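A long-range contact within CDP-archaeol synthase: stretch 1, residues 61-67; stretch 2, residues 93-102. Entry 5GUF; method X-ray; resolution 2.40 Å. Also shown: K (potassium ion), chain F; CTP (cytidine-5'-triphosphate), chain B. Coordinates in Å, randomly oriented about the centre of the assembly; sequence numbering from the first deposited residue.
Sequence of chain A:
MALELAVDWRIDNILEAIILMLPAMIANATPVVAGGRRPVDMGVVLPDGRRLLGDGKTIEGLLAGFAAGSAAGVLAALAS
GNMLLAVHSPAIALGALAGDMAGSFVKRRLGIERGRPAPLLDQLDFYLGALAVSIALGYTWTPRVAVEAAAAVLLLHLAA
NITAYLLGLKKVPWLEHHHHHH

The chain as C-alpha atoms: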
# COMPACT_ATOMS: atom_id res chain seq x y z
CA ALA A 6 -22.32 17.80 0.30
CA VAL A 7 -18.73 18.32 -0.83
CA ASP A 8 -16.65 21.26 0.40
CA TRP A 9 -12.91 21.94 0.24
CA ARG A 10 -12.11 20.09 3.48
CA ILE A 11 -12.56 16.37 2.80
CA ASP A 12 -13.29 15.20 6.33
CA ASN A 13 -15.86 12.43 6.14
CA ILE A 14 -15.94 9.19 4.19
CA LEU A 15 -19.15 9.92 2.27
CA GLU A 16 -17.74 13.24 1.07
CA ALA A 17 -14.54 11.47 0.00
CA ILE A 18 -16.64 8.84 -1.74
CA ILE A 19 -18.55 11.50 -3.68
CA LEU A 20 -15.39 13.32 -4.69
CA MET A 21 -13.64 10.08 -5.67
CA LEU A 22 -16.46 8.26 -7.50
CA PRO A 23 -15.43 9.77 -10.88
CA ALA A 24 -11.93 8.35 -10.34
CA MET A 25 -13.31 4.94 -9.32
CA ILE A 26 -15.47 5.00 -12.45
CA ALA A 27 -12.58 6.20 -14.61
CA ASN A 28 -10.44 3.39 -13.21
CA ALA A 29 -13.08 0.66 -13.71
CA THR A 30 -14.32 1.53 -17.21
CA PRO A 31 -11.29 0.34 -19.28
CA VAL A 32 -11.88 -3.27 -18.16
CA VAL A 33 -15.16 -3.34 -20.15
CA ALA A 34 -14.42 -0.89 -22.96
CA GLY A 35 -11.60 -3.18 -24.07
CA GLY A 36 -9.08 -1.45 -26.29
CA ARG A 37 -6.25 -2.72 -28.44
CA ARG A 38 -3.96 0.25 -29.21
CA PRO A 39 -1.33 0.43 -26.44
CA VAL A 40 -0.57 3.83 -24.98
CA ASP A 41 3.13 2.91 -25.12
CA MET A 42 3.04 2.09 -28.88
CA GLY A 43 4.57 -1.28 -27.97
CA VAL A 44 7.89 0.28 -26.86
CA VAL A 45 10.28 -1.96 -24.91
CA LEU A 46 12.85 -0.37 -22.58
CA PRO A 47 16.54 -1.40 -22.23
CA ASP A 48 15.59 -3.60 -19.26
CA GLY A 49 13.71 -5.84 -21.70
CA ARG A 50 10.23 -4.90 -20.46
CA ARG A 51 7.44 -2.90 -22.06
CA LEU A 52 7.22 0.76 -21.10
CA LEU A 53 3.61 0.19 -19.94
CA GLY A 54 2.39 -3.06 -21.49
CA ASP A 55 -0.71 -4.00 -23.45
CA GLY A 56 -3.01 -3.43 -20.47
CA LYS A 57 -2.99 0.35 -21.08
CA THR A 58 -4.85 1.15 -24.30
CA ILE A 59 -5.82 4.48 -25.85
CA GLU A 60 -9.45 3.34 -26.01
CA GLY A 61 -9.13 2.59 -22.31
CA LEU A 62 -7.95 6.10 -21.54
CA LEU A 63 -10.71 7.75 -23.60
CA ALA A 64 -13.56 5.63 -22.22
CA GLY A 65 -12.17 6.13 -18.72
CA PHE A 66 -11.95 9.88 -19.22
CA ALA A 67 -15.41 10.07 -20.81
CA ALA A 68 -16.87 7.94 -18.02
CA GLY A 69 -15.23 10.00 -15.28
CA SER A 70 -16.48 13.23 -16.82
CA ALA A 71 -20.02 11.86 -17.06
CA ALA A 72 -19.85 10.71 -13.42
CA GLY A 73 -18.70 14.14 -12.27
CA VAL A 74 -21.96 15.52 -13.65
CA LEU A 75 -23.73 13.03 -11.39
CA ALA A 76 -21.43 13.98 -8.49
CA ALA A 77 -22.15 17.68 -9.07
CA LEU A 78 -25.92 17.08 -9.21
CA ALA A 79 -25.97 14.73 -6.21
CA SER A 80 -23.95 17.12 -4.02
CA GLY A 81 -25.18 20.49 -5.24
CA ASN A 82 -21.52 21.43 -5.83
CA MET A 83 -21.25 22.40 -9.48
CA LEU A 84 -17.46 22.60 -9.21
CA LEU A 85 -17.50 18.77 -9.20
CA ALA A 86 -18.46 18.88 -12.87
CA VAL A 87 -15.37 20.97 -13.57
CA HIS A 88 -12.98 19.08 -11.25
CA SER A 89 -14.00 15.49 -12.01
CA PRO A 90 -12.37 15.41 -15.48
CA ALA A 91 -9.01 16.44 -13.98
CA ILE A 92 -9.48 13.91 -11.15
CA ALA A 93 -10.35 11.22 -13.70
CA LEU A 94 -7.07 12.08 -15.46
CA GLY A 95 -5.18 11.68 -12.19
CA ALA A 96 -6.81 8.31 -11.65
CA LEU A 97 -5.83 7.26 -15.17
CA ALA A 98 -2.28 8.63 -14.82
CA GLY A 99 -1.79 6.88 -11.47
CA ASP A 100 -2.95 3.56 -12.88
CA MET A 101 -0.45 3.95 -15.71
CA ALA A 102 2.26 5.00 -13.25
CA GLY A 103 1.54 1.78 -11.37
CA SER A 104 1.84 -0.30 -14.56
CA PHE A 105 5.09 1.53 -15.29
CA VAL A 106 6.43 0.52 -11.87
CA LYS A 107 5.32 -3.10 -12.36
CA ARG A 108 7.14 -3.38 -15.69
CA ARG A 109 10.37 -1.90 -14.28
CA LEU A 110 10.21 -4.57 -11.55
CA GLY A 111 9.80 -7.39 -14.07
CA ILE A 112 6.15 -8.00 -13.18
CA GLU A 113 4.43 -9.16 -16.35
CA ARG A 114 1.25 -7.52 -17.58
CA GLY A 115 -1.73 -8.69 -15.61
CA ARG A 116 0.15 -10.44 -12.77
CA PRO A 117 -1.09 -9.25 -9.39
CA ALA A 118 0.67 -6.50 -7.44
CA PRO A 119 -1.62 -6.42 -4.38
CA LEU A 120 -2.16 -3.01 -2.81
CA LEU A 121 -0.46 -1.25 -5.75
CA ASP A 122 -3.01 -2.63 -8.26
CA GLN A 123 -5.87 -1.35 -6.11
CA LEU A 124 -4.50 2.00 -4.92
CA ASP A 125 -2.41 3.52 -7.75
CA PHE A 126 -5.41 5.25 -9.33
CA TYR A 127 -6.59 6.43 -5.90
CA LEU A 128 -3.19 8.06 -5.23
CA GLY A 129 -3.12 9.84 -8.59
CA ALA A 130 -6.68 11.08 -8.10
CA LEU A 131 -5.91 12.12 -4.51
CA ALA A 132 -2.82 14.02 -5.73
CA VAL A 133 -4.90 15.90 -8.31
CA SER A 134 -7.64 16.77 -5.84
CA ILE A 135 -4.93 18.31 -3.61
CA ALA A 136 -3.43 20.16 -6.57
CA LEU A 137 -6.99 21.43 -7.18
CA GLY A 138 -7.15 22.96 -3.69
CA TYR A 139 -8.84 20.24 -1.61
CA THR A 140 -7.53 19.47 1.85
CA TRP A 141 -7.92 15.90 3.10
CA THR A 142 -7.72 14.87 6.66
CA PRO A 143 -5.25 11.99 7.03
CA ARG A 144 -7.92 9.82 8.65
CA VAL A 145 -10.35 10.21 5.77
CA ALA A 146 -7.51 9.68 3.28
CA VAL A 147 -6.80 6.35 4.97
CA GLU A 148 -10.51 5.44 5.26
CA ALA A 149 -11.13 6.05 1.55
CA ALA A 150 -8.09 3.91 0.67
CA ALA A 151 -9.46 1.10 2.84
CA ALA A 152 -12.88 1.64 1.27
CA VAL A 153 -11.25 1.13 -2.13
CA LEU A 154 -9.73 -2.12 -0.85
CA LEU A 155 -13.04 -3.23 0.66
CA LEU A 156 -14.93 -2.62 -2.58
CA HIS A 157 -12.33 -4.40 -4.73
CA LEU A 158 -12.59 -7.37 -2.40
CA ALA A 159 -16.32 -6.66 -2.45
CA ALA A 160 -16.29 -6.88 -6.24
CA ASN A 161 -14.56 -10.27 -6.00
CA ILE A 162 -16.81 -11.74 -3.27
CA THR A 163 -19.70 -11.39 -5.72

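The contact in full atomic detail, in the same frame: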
# COMPACT_ATOMS: atom_id res chain seq x y z
N GLY A 61 -8.94 2.61 -23.75
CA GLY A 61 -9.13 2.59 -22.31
C GLY A 61 -9.08 3.98 -21.71
O GLY A 61 -9.94 4.36 -20.91
N LEU A 62 -8.08 4.76 -22.10
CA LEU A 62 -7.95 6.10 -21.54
C LEU A 62 -9.15 6.97 -21.91
O LEU A 62 -9.64 7.74 -21.07
CB LEU A 62 -6.66 6.75 -22.02
CG LEU A 62 -5.35 6.27 -21.42
CD1 LEU A 62 -4.24 7.25 -21.82
CD2 LEU A 62 -5.48 6.17 -19.91
N LEU A 63 -9.62 6.89 -23.16
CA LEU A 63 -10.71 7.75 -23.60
C LEU A 63 -12.03 7.37 -22.93
O LEU A 63 -12.75 8.25 -22.44
CB LEU A 63 -10.85 7.68 -25.12
CG LEU A 63 -9.70 8.38 -25.82
CD1 LEU A 63 -9.66 8.00 -27.30
CD2 LEU A 63 -9.84 9.89 -25.62
N ALA A 64 -12.36 6.08 -22.91
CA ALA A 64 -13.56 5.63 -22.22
C ALA A 64 -13.49 5.96 -20.74
O ALA A 64 -14.49 6.37 -20.14
CB ALA A 64 -13.75 4.12 -22.43
N GLY A 65 -12.31 5.79 -20.13
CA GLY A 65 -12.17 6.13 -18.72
C GLY A 65 -12.40 7.61 -18.49
O GLY A 65 -13.13 8.01 -17.58
N PHE A 66 -11.79 8.44 -19.34
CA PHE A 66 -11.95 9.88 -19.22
C PHE A 66 -13.40 10.30 -19.45
O PHE A 66 -13.97 11.06 -18.67
CB PHE A 66 -11.01 10.55 -20.22
CG PHE A 66 -11.03 12.03 -20.17
CD1 PHE A 66 -10.70 12.70 -19.00
CD2 PHE A 66 -11.41 12.75 -21.28
CE1 PHE A 66 -10.73 14.08 -18.95
CE2 PHE A 66 -11.44 14.14 -21.25
CZ PHE A 66 -11.10 14.80 -20.07
N ALA A 67 -14.00 9.81 -20.54
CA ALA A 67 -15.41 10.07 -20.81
C ALA A 67 -16.28 9.65 -19.63
O ALA A 67 -17.13 10.42 -19.18
CB ALA A 67 -15.84 9.33 -22.08
N ALA A 93 -10.38 12.40 -12.84
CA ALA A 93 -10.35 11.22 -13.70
C ALA A 93 -8.98 11.05 -14.36
O ALA A 93 -8.46 9.93 -14.42
CB ALA A 93 -11.43 11.32 -14.78
N LEU A 94 -8.41 12.15 -14.86
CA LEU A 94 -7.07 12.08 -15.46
C LEU A 94 -6.03 11.63 -14.44
O LEU A 94 -5.18 10.79 -14.76
CB LEU A 94 -6.68 13.44 -16.05
CG LEU A 94 -7.43 13.75 -17.35
CD1 LEU A 94 -7.06 15.12 -17.90
CD2 LEU A 94 -7.19 12.66 -18.39
N GLY A 95 -6.10 12.14 -13.22
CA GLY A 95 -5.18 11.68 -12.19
C GLY A 95 -5.36 10.20 -11.88
O GLY A 95 -4.39 9.48 -11.65
N ALA A 96 -6.60 9.73 -11.85
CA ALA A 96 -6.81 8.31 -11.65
C ALA A 96 -6.19 7.51 -12.79
O ALA A 96 -5.54 6.49 -12.55
CB ALA A 96 -8.30 8.00 -11.53
N LEU A 97 -6.37 7.98 -14.03
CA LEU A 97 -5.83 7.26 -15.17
C LEU A 97 -4.31 7.32 -15.20
O LEU A 97 -3.64 6.33 -15.53
CB LEU A 97 -6.42 7.81 -16.47
CG LEU A 97 -7.93 7.57 -16.64
CD1 LEU A 97 -8.54 8.43 -17.77
CD2 LEU A 97 -8.26 6.08 -16.82
N ALA A 98 -3.73 8.48 -14.85
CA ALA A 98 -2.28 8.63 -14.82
C ALA A 98 -1.66 7.75 -13.74
O ALA A 98 -0.63 7.11 -13.96
CB ALA A 98 -1.91 10.10 -14.61
N GLY A 99 -2.31 7.70 -12.56
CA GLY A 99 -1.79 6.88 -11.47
C GLY A 99 -1.85 5.40 -11.78
O GLY A 99 -0.95 4.64 -11.39
N ASP A 100 -2.89 4.95 -12.47
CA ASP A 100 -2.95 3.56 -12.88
C ASP A 100 -1.84 3.24 -13.88
O ASP A 100 -1.22 2.17 -13.81
CB ASP A 100 -4.33 3.26 -13.47
CG ASP A 100 -4.43 1.88 -14.05
OD1 ASP A 100 -4.25 0.88 -13.30
OD2 ASP A 100 -4.69 1.78 -15.26
N MET A 101 -1.57 4.15 -14.81
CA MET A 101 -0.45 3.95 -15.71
C MET A 101 0.89 4.02 -14.97
O MET A 101 1.79 3.23 -15.26
CB MET A 101 -0.50 4.98 -16.84
CG MET A 101 -1.60 4.67 -17.84
SD MET A 101 -1.43 5.69 -19.30
CE MET A 101 -1.88 7.27 -18.58
N ALA A 102 1.03 4.95 -14.02
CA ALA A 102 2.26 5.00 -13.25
C ALA A 102 2.49 3.69 -12.50
O ALA A 102 3.63 3.24 -12.36
CB ALA A 102 2.23 6.20 -12.29
K K F . -4.64 -1.45 -11.98
N1 CTP B . -7.34 -1.18 -19.59
C2 CTP B . -7.16 -0.46 -20.76
N3 CTP B . -6.58 0.81 -20.74
C4 CTP B . -6.25 1.38 -19.53
C5 CTP B . -6.48 0.67 -18.34
C6 CTP B . -6.86 -0.67 -18.40
O2 CTP B . -7.50 -0.94 -21.84
N4 CTP B . -5.71 2.60 -19.51
C1' CTP B . -8.01 -2.52 -19.67
C2' CTP B . -7.06 -3.57 -20.20
O2' CTP B . -7.81 -4.54 -20.90
C3' CTP B . -6.52 -4.20 -18.94
C4' CTP B . -7.77 -4.22 -18.08
O4' CTP B . -8.47 -3.02 -18.41
O3' CTP B . -6.00 -5.48 -19.20
C5' CTP B . -7.45 -4.33 -16.59
O5' CTP B . -6.77 -3.19 -16.11
PA CTP B . -5.40 -3.38 -15.28
O1A CTP B . -5.68 -4.42 -14.22
O2A CTP B . -4.91 -2.07 -14.69
O3A CTP B . -4.35 -3.90 -16.39
PB CTP B . -3.54 -5.29 -16.31
O1B CTP B . -4.12 -6.23 -17.34
O2B CTP B . -3.60 -5.93 -14.94
O3B CTP B . -2.04 -4.83 -16.67
PG CTP B . -0.97 -4.29 -15.57
O1G CTP B . -0.13 -5.46 -15.12
O2G CTP B . -0.18 -3.22 -16.26
O3G CTP B . -1.66 -3.69 -14.38
O HOH W 1 -1.97 -0.41 -12.97
O HOH W 2 -3.16 -3.86 -12.70
O HOH W 3 -6.15 0.48 -11.27

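Residues 61-67 and 93-102 are helical throughout and run roughly antiparallel, at 148° between their N-to-C directions. Their axes come no closer than 9.5 Å, and 332 Å² is buried in total. No hydrogen bond crosses the interface; the contact is one of apolar shape.

The main bump is Leu97, whose CA-to-CB bond points toward the other helix. With chi1 m and chi2 t, Leu97 sets its CD1 against the backbone of stretch 1: 3.5 Å from Leu62 O, 4.0 Å from Gly65 C and 3.6 Å from Phe66 N. That O and N are already paired in the helix (Phe66 N to Leu62 O, 2.8 Å), so a methyl group can cover them without stranding a polar atom. Gly65 makes the hollow: an ideal CB there would point toward stretch 2 and lie 2.9 Å from Leu97 CD2, a clash.

The CA-to-CB bonds of Leu62 and Phe66 point sideways to stretch 2, but the ends of both side chains come nearer. Leu62 CD2 lies 3.9 Å from Leu97 CB and 4.0 Å from Met101 CE, the terminal methyl of a side chain that is m, t, m, its last torsion (-70°) bending the tip. One turn along, Phe66 (chi1 t) brings CD1 to 3.6 Å from Leu94 CD2, an oblique approach, while its CB sits 4.1 Å from Leu97 CD1. Leu62 CD2 also reaches within 3.6 Å of CTP N4, so this methyl borders the nucleotide as well.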